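Local coordinates for transcriptional regulatory protein (Bradyrhizobium diazoefficiens, PDB 6G8H) that probably represses transcription as a TetR-family regulator that binds DNA and responds to flavonoids, here holding R-naringenin in its ligand pocket, at residues R3-V8 with Y41-S46; R84-T89 with S155-E160. One frame throughout, in Å; residues are numbered along the deposited sequence.

Interaction 1: R3-V8 with Y41-S46; sequences RKMDIV and YAYFPS
Selenomethionine Met5 lies over the ring of Tyr43, its CG 3.7 Å from the Tyr43 ring centroid and 15° off the normal, a CH-pi contact over one face. The chain runs on extended beyond CG, and Met5 SE lies obliquely to the Tyr43 ring, 5.1 Å from its centroid, in a Met-aromatic contact; a more distant, also oblique one is made with Phe44. Met5, Tyr43, Phe44 and Val8 together form the packed side. Met5 CG also reaches Phe44 CZ at 4.1 Å, and Val8 and Phe44, both buried, lie alongside each other, pointing opposite ways, with Val8 CG1 3.8 Å from Phe44 CE2. With Val8 CG1 anti to the backbone N (chi1 167°), this methyl is turned to the phenyl ring. Leu50 of helix 47-64 packs on both. The rim of Tyr43 is looser and partly exposed. There Lys4 only brushes the ring edge, Lys4 CB near its plane and 3.7 Å from Tyr43 OH, while the lysine chain bends away to give NZ a hydrogen bond to Ala33 O. Replacing Tyr43 by an alanine would probably leave Met5 without the face it packs on and open a gap beside Lys4. Helix 3-19 thus meets the end of the predicted helix-turn-helix through apolar, CH-pi and Met-aromatic contacts, with no hydrogen bond between 3-8 and 41-46, which implies that shape and burial set the fit.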
loop_
_atom_site.group_PDB
_atom_site.type_symbol
_atom_site.label_atom_id
_atom_site.label_comp_id
_atom_site.label_asym_id
_atom_site.label_seq_id
_atom_site.Cartn_x
_atom_site.Cartn_y
_atom_site.Cartn_z
ATOM N N ARG B 3 -33.086 7.505 14.106
ATOM C CA ARG B 3 -32.606 6.219 13.491
ATOM C C ARG B 3 -32.252 6.372 12.009
ATOM O O ARG B 3 -31.610 5.507 11.492
ATOM C CB ARG B 3 -33.605 5.065 13.553
ATOM C CG ARG B 3 -34.621 5.075 12.419
ATOM C CD ARG B 3 -35.625 3.931 12.245
ATOM N NE ARG B 3 -35.766 3.055 13.384
ATOM C CZ ARG B 3 -36.062 1.747 13.326
ATOM N NH1 ARG B 3 -36.253 1.119 12.173
ATOM N NH2 ARG B 3 -36.160 1.078 14.453
ATOM N N LYS B 4 -32.767 7.386 11.338
ATOM C CA LYS B 4 -32.537 7.700 9.917
ATOM C C LYS B 4 -31.111 8.175 9.727
ATOM O O LYS B 4 -30.581 8.018 8.638
ATOM C CB LYS B 4 -33.555 8.746 9.464
ATOM C CG LYS B 4 -34.900 8.153 9.116
ATOM C CD LYS B 4 -34.822 7.198 7.968
ATOM C CE LYS B 4 -36.120 7.177 7.195
ATOM N NZ LYS B 4 -36.196 5.970 6.339
HETATM N N MSE B 5 -30.501 8.734 10.766
HETATM C CA MSE B 5 -29.114 9.144 10.650
HETATM C C MSE B 5 -28.206 7.945 10.324
HETATM O O MSE B 5 -27.421 7.926 9.372
HETATM C CB MSE B 5 -28.673 9.886 11.905
HETATM C CG MSE B 5 -27.817 11.082 11.556
HETATM SE SE MSE B 5 -26.577 11.487 12.979
HETATM C CE MSE B 5 -26.195 13.443 12.717
ATOM N N ASP B 6 -28.312 6.891 11.117
ATOM C CA ASP B 6 -27.473 5.704 10.953
ATOM C C ASP B 6 -27.859 4.967 9.668
ATOM O O ASP B 6 -26.960 4.387 9.065
ATOM C CB ASP B 6 -27.521 4.790 12.168
ATOM C CG ASP B 6 -27.178 5.559 13.430
ATOM O OD1 ASP B 6 -25.933 5.743 13.665
ATOM O OD2 ASP B 6 -28.169 6.075 14.106
ATOM N N ILE B 7 -29.119 5.045 9.237
ATOM C CA ILE B 7 -29.574 4.505 7.929
ATOM C C ILE B 7 -28.895 5.328 6.826
ATOM O O ILE B 7 -28.374 4.714 5.871
ATOM C CB ILE B 7 -31.119 4.475 7.824
ATOM C CG1 ILE B 7 -31.696 3.608 8.941
ATOM C CG2 ILE B 7 -31.601 3.982 6.461
ATOM C CD1 ILE B 7 -33.126 3.182 8.772
ATOM N N VAL B 8 -28.880 6.653 6.953
ATOM C CA VAL B 8 -28.207 7.556 5.972
ATOM C C VAL B 8 -26.722 7.182 5.878
ATOM O O VAL B 8 -26.271 6.938 4.754
ATOM C CB VAL B 8 -28.392 9.056 6.284
ATOM C CG1 VAL B 8 -27.456 9.920 5.476
ATOM C CG2 VAL B 8 -29.828 9.490 6.035
ATOM N N TYR B 41 -30.308 17.003 4.759
ATOM C CA TYR B 41 -29.404 18.180 4.859
ATOM C C TYR B 41 -29.492 18.779 6.266
ATOM O O TYR B 41 -28.544 19.486 6.665
ATOM C CB TYR B 41 -29.665 19.175 3.732
ATOM C CG TYR B 41 -28.996 18.886 2.402
ATOM C CD1 TYR B 41 -27.629 18.911 2.226
ATOM C CD2 TYR B 41 -29.762 18.677 1.272
ATOM C CE1 TYR B 41 -27.025 18.711 0.992
ATOM C CE2 TYR B 41 -29.185 18.543 0.011
ATOM C CZ TYR B 41 -27.810 18.556 -0.132
ATOM O OH TYR B 41 -27.299 18.412 -1.381
ATOM N N ALA B 42 -30.554 18.445 7.011
ATOM C CA ALA B 42 -30.686 18.811 8.443
ATOM C C ALA B 42 -29.670 18.049 9.302
ATOM O O ALA B 42 -29.234 18.610 10.295
ATOM C CB ALA B 42 -32.095 18.595 8.913
ATOM N N TYR B 43 -29.346 16.814 8.949
ATOM C CA TYR B 43 -28.353 15.947 9.636
ATOM C C TYR B 43 -26.927 16.264 9.161
ATOM O O TYR B 43 -26.004 16.217 9.978
ATOM C CB TYR B 43 -28.592 14.475 9.282
ATOM C CG TYR B 43 -29.751 13.761 9.912
ATOM C CD1 TYR B 43 -30.052 13.904 11.253
ATOM C CD2 TYR B 43 -30.467 12.816 9.188
ATOM C CE1 TYR B 43 -31.087 13.187 11.827
ATOM C CE2 TYR B 43 -31.520 12.115 9.739
ATOM C CZ TYR B 43 -31.839 12.301 11.071
ATOM O OH TYR B 43 -32.886 11.633 11.660
ATOM N N PHE B 44 -26.759 16.469 7.860
ATOM C CA PHE B 44 -25.422 16.705 7.231
ATOM C C PHE B 44 -25.509 17.861 6.250
ATOM O O PHE B 44 -26.234 17.813 5.276
ATOM C CB PHE B 44 -24.894 15.489 6.473
ATOM C CG PHE B 44 -24.828 14.256 7.323
ATOM C CD1 PHE B 44 -23.892 14.144 8.341
ATOM C CD2 PHE B 44 -25.774 13.273 7.175
ATOM C CE1 PHE B 44 -23.865 13.018 9.144
ATOM C CE2 PHE B 44 -25.727 12.130 7.965
ATOM C CZ PHE B 44 -24.798 12.024 8.972
ATOM N N PRO B 45 -24.876 19.001 6.529
ATOM C CA PRO B 45 -25.113 20.172 5.687
ATOM C C PRO B 45 -24.497 20.037 4.276
ATOM O O PRO B 45 -24.894 20.764 3.418
ATOM C CB PRO B 45 -24.515 21.333 6.489
ATOM C CG PRO B 45 -23.910 20.721 7.773
ATOM C CD PRO B 45 -23.961 19.211 7.657
ATOM N N SER B 46 -23.594 19.083 4.044
ATOM C CA SER B 46 -23.067 18.773 2.696
ATOM C C SER B 46 -22.578 17.322 2.610
ATOM O O SER B 46 -22.354 16.727 3.668
ATOM C CB SER B 46 -21.952 19.723 2.377
ATOM O OG SER B 46 -20.824 19.453 3.196
#

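Interaction 2: R84-T89 with S155-E160; sequences RQYLHT and SLVRGE. With CWE (R-naringenin), chain F.
Tyr86 and Arg158 meet with their flat groups steeply inclined, ring and guanidinium planes 75° apart, and one hydrogen bond joins them: Arg158 NH1 donates a hydrogen bond to Tyr86 OH at 2.8 Å, with an N-H...O angle of 149°. The hydroxyl lies at the guanidinium edge, tilted slightly out of its plane. Tyr86 reaches across with its CG anti to the backbone N (chi1 173°), while the arginine chain, bent at chi3, brings Arg158 CD to 3.4 Å from Tyr86 OH. Nearer the backbones the contact is apolar. Val157 CG1 approaches the edge of the Tyr86 ring, 4.1 Å from Tyr86 CD2, and Leu87 CD2 comes 4.0 Å from Val157 CG1. One guanidinium face is turned to R-naringenin, whose O5 sits above it toward the rim; Arg158 NH2 comes 3.3 Å from O2 of R-naringenin. The same NH2 also makes a weak hydrogen bond to Gly159 O of the second subunit. Tyr86 thus acts as a second-shell residue that helps fix the rotation of a pocket arginine. Arg158 meets helix 75-91, the flavonoid and the dimer partner, with one good bond to Tyr86 and a weak one to the second subunit; the surrounding oxygens probably ease its buried charge.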
loop_
_atom_site.group_PDB
_atom_site.type_symbol
_atom_site.label_atom_id
_atom_site.label_comp_id
_atom_site.label_asym_id
_atom_site.label_seq_id
_atom_site.Cartn_x
_atom_site.Cartn_y
_atom_site.Cartn_z
ATOM N N ARG B 84 0.006 -6.895 16.486
ATOM C CA ARG B 84 -1.063 -7.874 16.182
ATOM C C ARG B 84 -2.383 -7.134 15.979
ATOM O O ARG B 84 -3.054 -7.410 15.001
ATOM C CB ARG B 84 -1.142 -8.950 17.264
ATOM C CG ARG B 84 -1.987 -10.151 16.861
ATOM C CD ARG B 84 -2.112 -11.214 17.935
ATOM N NE ARG B 84 -0.832 -11.789 18.317
ATOM C CZ ARG B 84 -0.187 -11.559 19.457
ATOM N NH1 ARG B 84 -0.662 -10.706 20.365
ATOM N NH2 ARG B 84 0.959 -12.181 19.673
ATOM N N GLN B 85 -2.712 -6.189 16.847
ATOM C CA GLN B 85 -3.990 -5.454 16.758
ATOM C C GLN B 85 -3.961 -4.566 15.519
ATOM O O GLN B 85 -5.014 -4.418 14.878
ATOM C CB GLN B 85 -4.264 -4.704 18.071
ATOM C CG GLN B 85 -4.603 -5.631 19.248
ATOM C CD GLN B 85 -5.756 -6.575 18.945
ATOM O OE1 GLN B 85 -5.583 -7.796 18.978
ATOM N NE2 GLN B 85 -6.920 -6.012 18.596
ATOM N N TYR B 86 -2.788 -4.033 15.171
ATOM C CA TYR B 86 -2.608 -3.092 14.033
ATOM C C TYR B 86 -2.929 -3.817 12.726
ATOM O O TYR B 86 -3.661 -3.260 11.886
ATOM C CB TYR B 86 -1.176 -2.563 14.010
ATOM C CG TYR B 86 -0.818 -1.735 12.806
ATOM C CD1 TYR B 86 -1.522 -0.589 12.508
ATOM C CD2 TYR B 86 0.238 -2.070 11.980
ATOM C CE1 TYR B 86 -1.212 0.196 11.410
ATOM C CE2 TYR B 86 0.594 -1.266 10.904
ATOM C CZ TYR B 86 -0.135 -0.119 10.609
ATOM O OH TYR B 86 0.162 0.695 9.534
ATOM N N LEU B 87 -2.390 -5.021 12.555
ATOM C CA LEU B 87 -2.628 -5.838 11.346
ATOM C C LEU B 87 -4.082 -6.326 11.312
ATOM O O LEU B 87 -4.616 -6.443 10.193
ATOM C CB LEU B 87 -1.660 -7.020 11.322
ATOM C CG LEU B 87 -0.185 -6.671 11.149
ATOM C CD1 LEU B 87 0.593 -7.934 10.888
ATOM C CD2 LEU B 87 0.045 -5.715 10.012
ATOM N N HIS B 88 -4.693 -6.632 12.461
ATOM C CA HIS B 88 -6.111 -7.074 12.534
ATOM C C HIS B 88 -6.963 -5.905 12.063
ATOM O O HIS B 88 -7.853 -6.118 11.263
ATOM C CB HIS B 88 -6.508 -7.656 13.906
ATOM C CG HIS B 88 -6.126 -9.097 14.029
ATOM N ND1 HIS B 88 -6.868 -10.105 13.428
ATOM C CD2 HIS B 88 -5.060 -9.708 14.610
ATOM C CE1 HIS B 88 -6.284 -11.276 13.650
ATOM N NE2 HIS B 88 -5.167 -11.057 14.379
ATOM N N THR B 89 -6.670 -4.686 12.470
ATOM C CA THR B 89 -7.470 -3.503 12.031
ATOM C C THR B 89 -7.378 -3.341 10.509
ATOM O O THR B 89 -8.383 -2.993 9.910
ATOM C CB THR B 89 -7.080 -2.227 12.771
ATOM O OG1 THR B 89 -5.813 -1.765 12.282
ATOM C CG2 THR B 89 -7.089 -2.465 14.268
ATOM N N SER B 155 6.022 0.173 9.477
ATOM C CA SER B 155 6.422 -0.158 8.089
ATOM C C SER B 155 6.964 -1.601 8.034
ATOM O O SER B 155 6.672 -2.292 7.039
ATOM C CB SER B 155 7.398 0.848 7.559
ATOM O OG SER B 155 6.729 2.095 7.367
ATOM N N LEU B 156 7.755 -2.017 9.020
ATOM C CA LEU B 156 8.414 -3.337 9.011
ATOM C C LEU B 156 7.344 -4.435 9.103
ATOM O O LEU B 156 7.333 -5.331 8.273
ATOM C CB LEU B 156 9.409 -3.422 10.164
ATOM C CG LEU B 156 10.699 -2.638 9.917
ATOM C CD1 LEU B 156 11.528 -2.608 11.191
ATOM C CD2 LEU B 156 11.514 -3.204 8.744
ATOM N N VAL B 157 6.429 -4.245 10.023
ATOM C CA VAL B 157 5.383 -5.204 10.457
ATOM C C VAL B 157 4.278 -5.281 9.393
ATOM O O VAL B 157 3.759 -6.367 9.140
ATOM C CB VAL B 157 4.884 -4.716 11.832
ATOM C CG1 VAL B 157 3.381 -4.641 11.943
ATOM C CG2 VAL B 157 5.493 -5.543 12.947
ATOM N N ARG B 158 3.956 -4.159 8.773
ATOM C CA ARG B 158 2.957 -4.029 7.684
ATOM C C ARG B 158 3.519 -4.621 6.383
ATOM O O ARG B 158 2.763 -5.261 5.619
ATOM C CB ARG B 158 2.674 -2.539 7.516
ATOM C CG ARG B 158 1.537 -2.208 6.576
ATOM C CD ARG B 158 1.168 -0.733 6.616
ATOM N NE ARG B 158 2.175 0.166 6.087
ATOM C CZ ARG B 158 2.769 1.127 6.806
ATOM N NH1 ARG B 158 2.440 1.343 8.064
ATOM N NH2 ARG B 158 3.670 1.911 6.270
ATOM N N GLY B 159 4.796 -4.374 6.084
ATOM C CA GLY B 159 5.416 -4.820 4.822
ATOM C C GLY B 159 4.539 -4.488 3.633
ATOM O O GLY B 159 4.139 -3.308 3.498
ATOM N N GLU B 160 4.207 -5.482 2.821
ATOM C CA GLU B 160 3.515 -5.267 1.521
ATOM C C GLU B 160 2.014 -5.587 1.596
ATOM O O GLU B 160 1.345 -5.604 0.555
ATOM C CB GLU B 160 4.206 -6.127 0.467
ATOM C CG GLU B 160 5.011 -5.295 -0.523
ATOM C CD GLU B 160 5.836 -6.179 -1.432
ATOM O OE1 GLU B 160 5.895 -7.411 -1.160
ATOM O OE2 GLU B 160 6.412 -5.659 -2.393
HETATM C C1 CWE F . -2.196 1.674 1.676
HETATM C C2 CWE F . -2.971 1.842 2.819
HETATM C C3 CWE F . -2.400 2.164 4.051
HETATM C C4 CWE F . -1.027 2.292 4.150
HETATM C C5 CWE F . -0.192 2.133 2.996
HETATM C C6 CWE F . -0.828 1.841 1.779
HETATM C C7 CWE F . 1.281 2.194 3.008
HETATM C C8 CWE F . 1.945 1.151 2.131
HETATM C C9 CWE F . 0.996 0.592 1.049
HETATM O O1 CWE F . -0.051 1.558 0.679
HETATM O O2 CWE F . 1.968 3.036 3.625
HETATM C C10 CWE F . 1.733 0.065 -0.152
HETATM C C11 CWE F . 2.758 -0.855 0.046
HETATM C C12 CWE F . 3.473 -1.375 -1.019
HETATM C C13 CWE F . 3.174 -0.962 -2.311
HETATM C C14 CWE F . 2.147 -0.046 -2.530
HETATM C C15 CWE F . 1.429 0.461 -1.453
HETATM O O3 CWE F . 3.899 -1.474 -3.350
HETATM O O4 CWE F . -4.322 1.694 2.751
HETATM O O5 CWE F . -0.506 2.587 5.376
#

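How the interactions relate
The two contacts lie on opposite sides of the chain's centre, about 34 Å between centres, and share no helix. Interaction 1 joins helix 3-19 to the end of helix 37-43 within the probable DNA-binding part; it is partly buried and touched by no other subunit. Interaction 2 is wholly buried, pairs helices 75-91 and 146-158 of the ligand-binding part, and reaches both the flavonoid and the second subunit. Chemistry follows place: aromatic and apolar packing at the outlying contact, a polar bond set beside an apolar patch in the interior one. The two contacts do not touch, and an effect of the flavonoid on the DNA-binding part would probably be relayed through the helices between them.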